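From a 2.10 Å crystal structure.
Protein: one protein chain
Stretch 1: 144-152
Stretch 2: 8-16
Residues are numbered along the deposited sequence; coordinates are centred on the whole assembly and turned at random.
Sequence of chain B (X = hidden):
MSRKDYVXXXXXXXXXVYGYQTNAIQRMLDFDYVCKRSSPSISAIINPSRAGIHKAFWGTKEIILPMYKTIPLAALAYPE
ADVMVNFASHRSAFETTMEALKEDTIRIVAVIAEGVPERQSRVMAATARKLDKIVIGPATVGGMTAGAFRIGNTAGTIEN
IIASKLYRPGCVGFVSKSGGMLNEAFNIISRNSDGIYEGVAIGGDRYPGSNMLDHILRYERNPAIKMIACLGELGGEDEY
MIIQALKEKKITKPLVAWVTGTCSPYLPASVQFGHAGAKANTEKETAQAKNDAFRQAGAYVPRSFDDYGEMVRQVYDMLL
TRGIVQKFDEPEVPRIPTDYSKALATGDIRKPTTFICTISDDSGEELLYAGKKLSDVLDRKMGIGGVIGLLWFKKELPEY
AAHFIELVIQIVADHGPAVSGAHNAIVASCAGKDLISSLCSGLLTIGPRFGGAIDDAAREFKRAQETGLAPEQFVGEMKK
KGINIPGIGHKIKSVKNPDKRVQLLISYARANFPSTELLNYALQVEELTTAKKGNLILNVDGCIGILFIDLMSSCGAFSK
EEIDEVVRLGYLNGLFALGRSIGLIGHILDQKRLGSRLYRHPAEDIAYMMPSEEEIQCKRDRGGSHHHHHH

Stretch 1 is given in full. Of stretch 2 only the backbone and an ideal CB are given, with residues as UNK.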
# COMPACT_ATOMS: atom_id res chain seq x y z
N MET B 144 -23.42 1.02 -50.02
CA MET B 144 -22.69 -0.24 -50.04
C MET B 144 -22.65 -0.90 -51.39
O MET B 144 -23.51 -0.65 -52.22
CB MET B 144 -23.23 -1.23 -48.97
CG MET B 144 -24.67 -1.68 -49.13
SD MET B 144 -24.91 -3.43 -48.62
CE MET B 144 -24.38 -3.40 -46.92
N THR B 145 -21.63 -1.74 -51.61
CA THR B 145 -21.48 -2.63 -52.76
C THR B 145 -21.74 -4.00 -52.13
O THR B 145 -20.99 -4.42 -51.23
CB THR B 145 -20.08 -2.54 -53.42
OG1 THR B 145 -19.83 -1.20 -53.84
CG2 THR B 145 -19.95 -3.47 -54.63
N ALA B 146 -22.82 -4.67 -52.54
CA ALA B 146 -23.21 -5.97 -52.03
C ALA B 146 -22.10 -7.01 -52.23
O ALA B 146 -21.51 -7.09 -53.30
CB ALA B 146 -24.49 -6.43 -52.67
N GLY B 147 -21.77 -7.70 -51.16
CA GLY B 147 -20.71 -8.69 -51.14
C GLY B 147 -19.29 -8.14 -51.16
O GLY B 147 -18.35 -8.93 -51.26
N ALA B 148 -19.11 -6.81 -51.04
CA ALA B 148 -17.78 -6.20 -51.12
C ALA B 148 -17.42 -5.20 -50.00
O ALA B 148 -16.37 -5.36 -49.37
CB ALA B 148 -17.59 -5.54 -52.47
N PHE B 149 -18.24 -4.15 -49.79
CA PHE B 149 -17.94 -3.11 -48.79
C PHE B 149 -19.20 -2.42 -48.33
O PHE B 149 -20.12 -2.20 -49.12
CB PHE B 149 -16.98 -2.05 -49.41
CG PHE B 149 -16.53 -0.92 -48.51
CD1 PHE B 149 -15.40 -1.06 -47.70
CD2 PHE B 149 -17.21 0.29 -48.49
CE1 PHE B 149 -14.98 -0.01 -46.87
CE2 PHE B 149 -16.80 1.33 -47.64
CZ PHE B 149 -15.68 1.18 -46.84
N ARG B 150 -19.21 -2.00 -47.05
CA ARG B 150 -20.32 -1.23 -46.50
C ARG B 150 -19.77 0.04 -45.83
O ARG B 150 -18.71 0.00 -45.18
CB ARG B 150 -21.17 -2.07 -45.52
CG ARG B 150 -20.91 -1.79 -44.05
CD ARG B 150 -21.43 -2.87 -43.14
NE ARG B 150 -22.80 -2.60 -42.74
CZ ARG B 150 -23.50 -3.33 -41.90
NH1 ARG B 150 -24.76 -3.02 -41.65
NH2 ARG B 150 -22.97 -4.41 -41.33
N ILE B 151 -20.50 1.15 -45.97
CA ILE B 151 -20.13 2.40 -45.29
C ILE B 151 -20.79 2.40 -43.92
O ILE B 151 -22.02 2.46 -43.84
CB ILE B 151 -20.50 3.67 -46.08
CG1 ILE B 151 -19.76 3.74 -47.42
CG2 ILE B 151 -20.21 4.91 -45.23
CD1 ILE B 151 -20.46 4.65 -48.45
N GLY B 152 -19.97 2.34 -42.85
CA GLY B 152 -20.43 2.39 -41.46
C GLY B 152 -21.62 1.51 -41.14
O GLY B 152 -21.57 0.29 -41.27
N UNK B 8 -16.91 2.43 -57.15
CA UNK B 8 -16.68 3.25 -55.96
C UNK B 8 -15.93 2.37 -54.97
O UNK B 8 -14.81 2.71 -54.59
CB UNK B 8 -17.99 3.78 -55.37
N UNK B 9 -16.51 1.19 -54.64
CA UNK B 9 -15.93 0.22 -53.72
C UNK B 9 -15.96 -1.16 -54.27
O UNK B 9 -16.93 -1.55 -54.91
CB UNK B 9 -16.66 0.25 -52.37
N UNK B 10 -14.95 -1.93 -53.91
CA UNK B 10 -14.87 -3.34 -54.27
C UNK B 10 -14.43 -4.14 -53.04
O UNK B 10 -14.34 -3.61 -51.93
CB UNK B 10 -13.91 -3.55 -55.44
N UNK B 11 -14.17 -5.43 -53.27
CA UNK B 11 -13.77 -6.37 -52.25
C UNK B 11 -12.33 -6.08 -51.76
O UNK B 11 -11.93 -6.64 -50.75
CB UNK B 11 -13.88 -7.80 -52.79
N UNK B 12 -11.59 -5.19 -52.45
CA UNK B 12 -10.23 -4.81 -52.03
C UNK B 12 -10.16 -3.41 -51.40
O UNK B 12 -9.07 -2.97 -51.00
CB UNK B 12 -9.29 -4.87 -53.23
N UNK B 13 -11.31 -2.73 -51.28
CA UNK B 13 -11.43 -1.40 -50.65
C UNK B 13 -11.01 -1.43 -49.17
O UNK B 13 -11.48 -2.27 -48.41
CB UNK B 13 -12.87 -0.89 -50.77
N UNK B 14 -10.11 -0.52 -48.81
CA UNK B 14 -9.60 -0.29 -47.47
C UNK B 14 -10.00 1.13 -47.06
O UNK B 14 -9.98 2.06 -47.88
CB UNK B 14 -8.08 -0.49 -47.41
N UNK B 15 -10.42 1.27 -45.81
CA UNK B 15 -10.97 2.51 -45.31
C UNK B 15 -10.46 2.92 -43.93
O UNK B 15 -9.94 2.10 -43.17
CB UNK B 15 -12.50 2.40 -45.27
N UNK B 16 -10.67 4.21 -43.61
CA UNK B 16 -10.43 4.79 -42.31
C UNK B 16 -11.80 5.13 -41.78
O UNK B 16 -12.68 5.53 -42.54
CB UNK B 16 -9.51 6.01 -42.37

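Position 8 opens the stretch with its CA-to-CB bond sideways to stretch 1 and nothing of that stretch within 5.5 Å of the ideal CB. Stretch 1 therefore sets little preference here. The residue is Leu8, whose side chain comes no nearer than 5.5 Å.

Position 9 is far more constrained. Its CB points toward stretch 1, and the ideal CB lies 3.8 Å from Phe149 CB and 3.8 Å from Thr145 OG1. Beyond it, the Phe149 ring and the end of Ile151 offer a largely apolar surface, which a leucine, methionine or aromatic residue could cover. The backbone has its own partner, since Thr145 OG1 is 3.1 Å from the carbonyl O of position 9, whatever the side chain. The residue is Phe9. Its ring lies obliquely to that of Phe149, with centroids 4.8 Å apart and planes at 35°; Phe149 CD2 sits over one face, 3.6 Å from Phe9 CG. At the far end, Phe9 CZ meets Ile151 CD1 at 3.4 Å, while Thr145 OG1 lies at the ring edge, 3.6 Å from Phe9 CD2. A flat, long side chain thus reaches three residues of stretch 1 at once.

Position 10 begins a type I turn that ends at position 13, and its CB points away from stretch 1. A small polar residue able to accept hydrogen bonds from the turn, such as aspartate, asparagine or serine, would suit it. It is Asp10, and its OD1 accepts a hydrogen bond from the backbone N of position 12 at 2.8 Å, bracing the turn from within.

At position 11 the CB points sideways, with the ideal CB 4.4 Å from Ala148 CB and 4.9 Å from Gly147 O. Backbone angles of -70/-11 fit the turn, and many residues would be tolerated, those with some apolar bulk gaining contact. Ile11 packs its CB 4.3 Å from Ala148 CB and extends CD1 to 3.3 Å from Gly147 O. The backbone contributes too, as Ala148 CB lies 3.5 Å from Ile11 N.

Position 12 points away into space that stretch 1 leaves empty, so a polar residue is acceptable; it is Asn12.

Position 13 turns back toward stretch 1, its ideal CB 4.0 Å from Phe149 CD1. A compact side chain with a methyl group would fit against the ring: valine, threonine or alanine. Thr13 combines two roles. Its CG2 lies over one face of the Phe149 ring, 3.9 Å from the centroid, in a CH-pi contact, while its OG1 accepts a hydrogen bond from Asp10 N at 2.8 Å, tying together the ends of the turn.

Position 14 points away, and stretch 1 asks nothing of it; Lys14 bonds through NZ elsewhere in the structure.

Position 15 points toward the tip of the Phe149 ring, and its ideal CB is already 3.8 Å from Phe149 CZ. A small apolar residue is the simplest choice. Ala15 places its methyl at the ring edge.

Position 16 is out of reach, and Phe16 makes no contact with stretch 1.

Stretch 2 8-16: LFDINTKAF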
# COMPACT_ATOMS: atom_id res chain seq x y z
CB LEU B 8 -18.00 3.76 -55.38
CG LEU B 8 -18.02 5.19 -54.83
CD1 LEU B 8 -17.81 6.23 -55.93
CD2 LEU B 8 -19.35 5.47 -54.17
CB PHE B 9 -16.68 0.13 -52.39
CG PHE B 9 -17.27 1.41 -51.90
CD1 PHE B 9 -16.45 2.44 -51.45
CD2 PHE B 9 -18.65 1.58 -51.84
CE1 PHE B 9 -17.00 3.64 -50.98
CE2 PHE B 9 -19.20 2.78 -51.37
CZ PHE B 9 -18.37 3.80 -50.96
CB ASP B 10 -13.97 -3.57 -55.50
CG ASP B 10 -12.56 -3.00 -55.43
OD1 ASP B 10 -11.88 -3.17 -54.38
OD2 ASP B 10 -12.09 -2.45 -56.47
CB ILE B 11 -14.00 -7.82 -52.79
CG1 ILE B 11 -14.16 -8.82 -51.62
CG2 ILE B 11 -12.95 -8.25 -53.81
CD1 ILE B 11 -15.24 -9.90 -51.80
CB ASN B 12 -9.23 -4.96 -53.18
CG ASN B 12 -9.14 -6.36 -53.74
OD1 ASN B 12 -8.72 -7.30 -53.05
ND2 ASN B 12 -9.57 -6.53 -54.98
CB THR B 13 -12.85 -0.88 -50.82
OG1 THR B 13 -13.08 -0.68 -52.21
CG2 THR B 13 -13.10 0.40 -50.07
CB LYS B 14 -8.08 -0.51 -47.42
CG LYS B 14 -7.67 -1.97 -47.50
CD LYS B 14 -7.95 -2.74 -46.21
CE LYS B 14 -7.21 -4.05 -46.17
NZ LYS B 14 -7.18 -4.61 -44.80
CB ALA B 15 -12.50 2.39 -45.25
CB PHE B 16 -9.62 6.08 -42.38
CG PHE B 16 -8.23 5.97 -42.96
CD1 PHE B 16 -7.29 5.10 -42.40
CD2 PHE B 16 -7.82 6.80 -43.99
CE1 PHE B 16 -5.99 5.04 -42.89
CE2 PHE B 16 -6.53 6.71 -44.51
CZ PHE B 16 -5.61 5.86 -43.94
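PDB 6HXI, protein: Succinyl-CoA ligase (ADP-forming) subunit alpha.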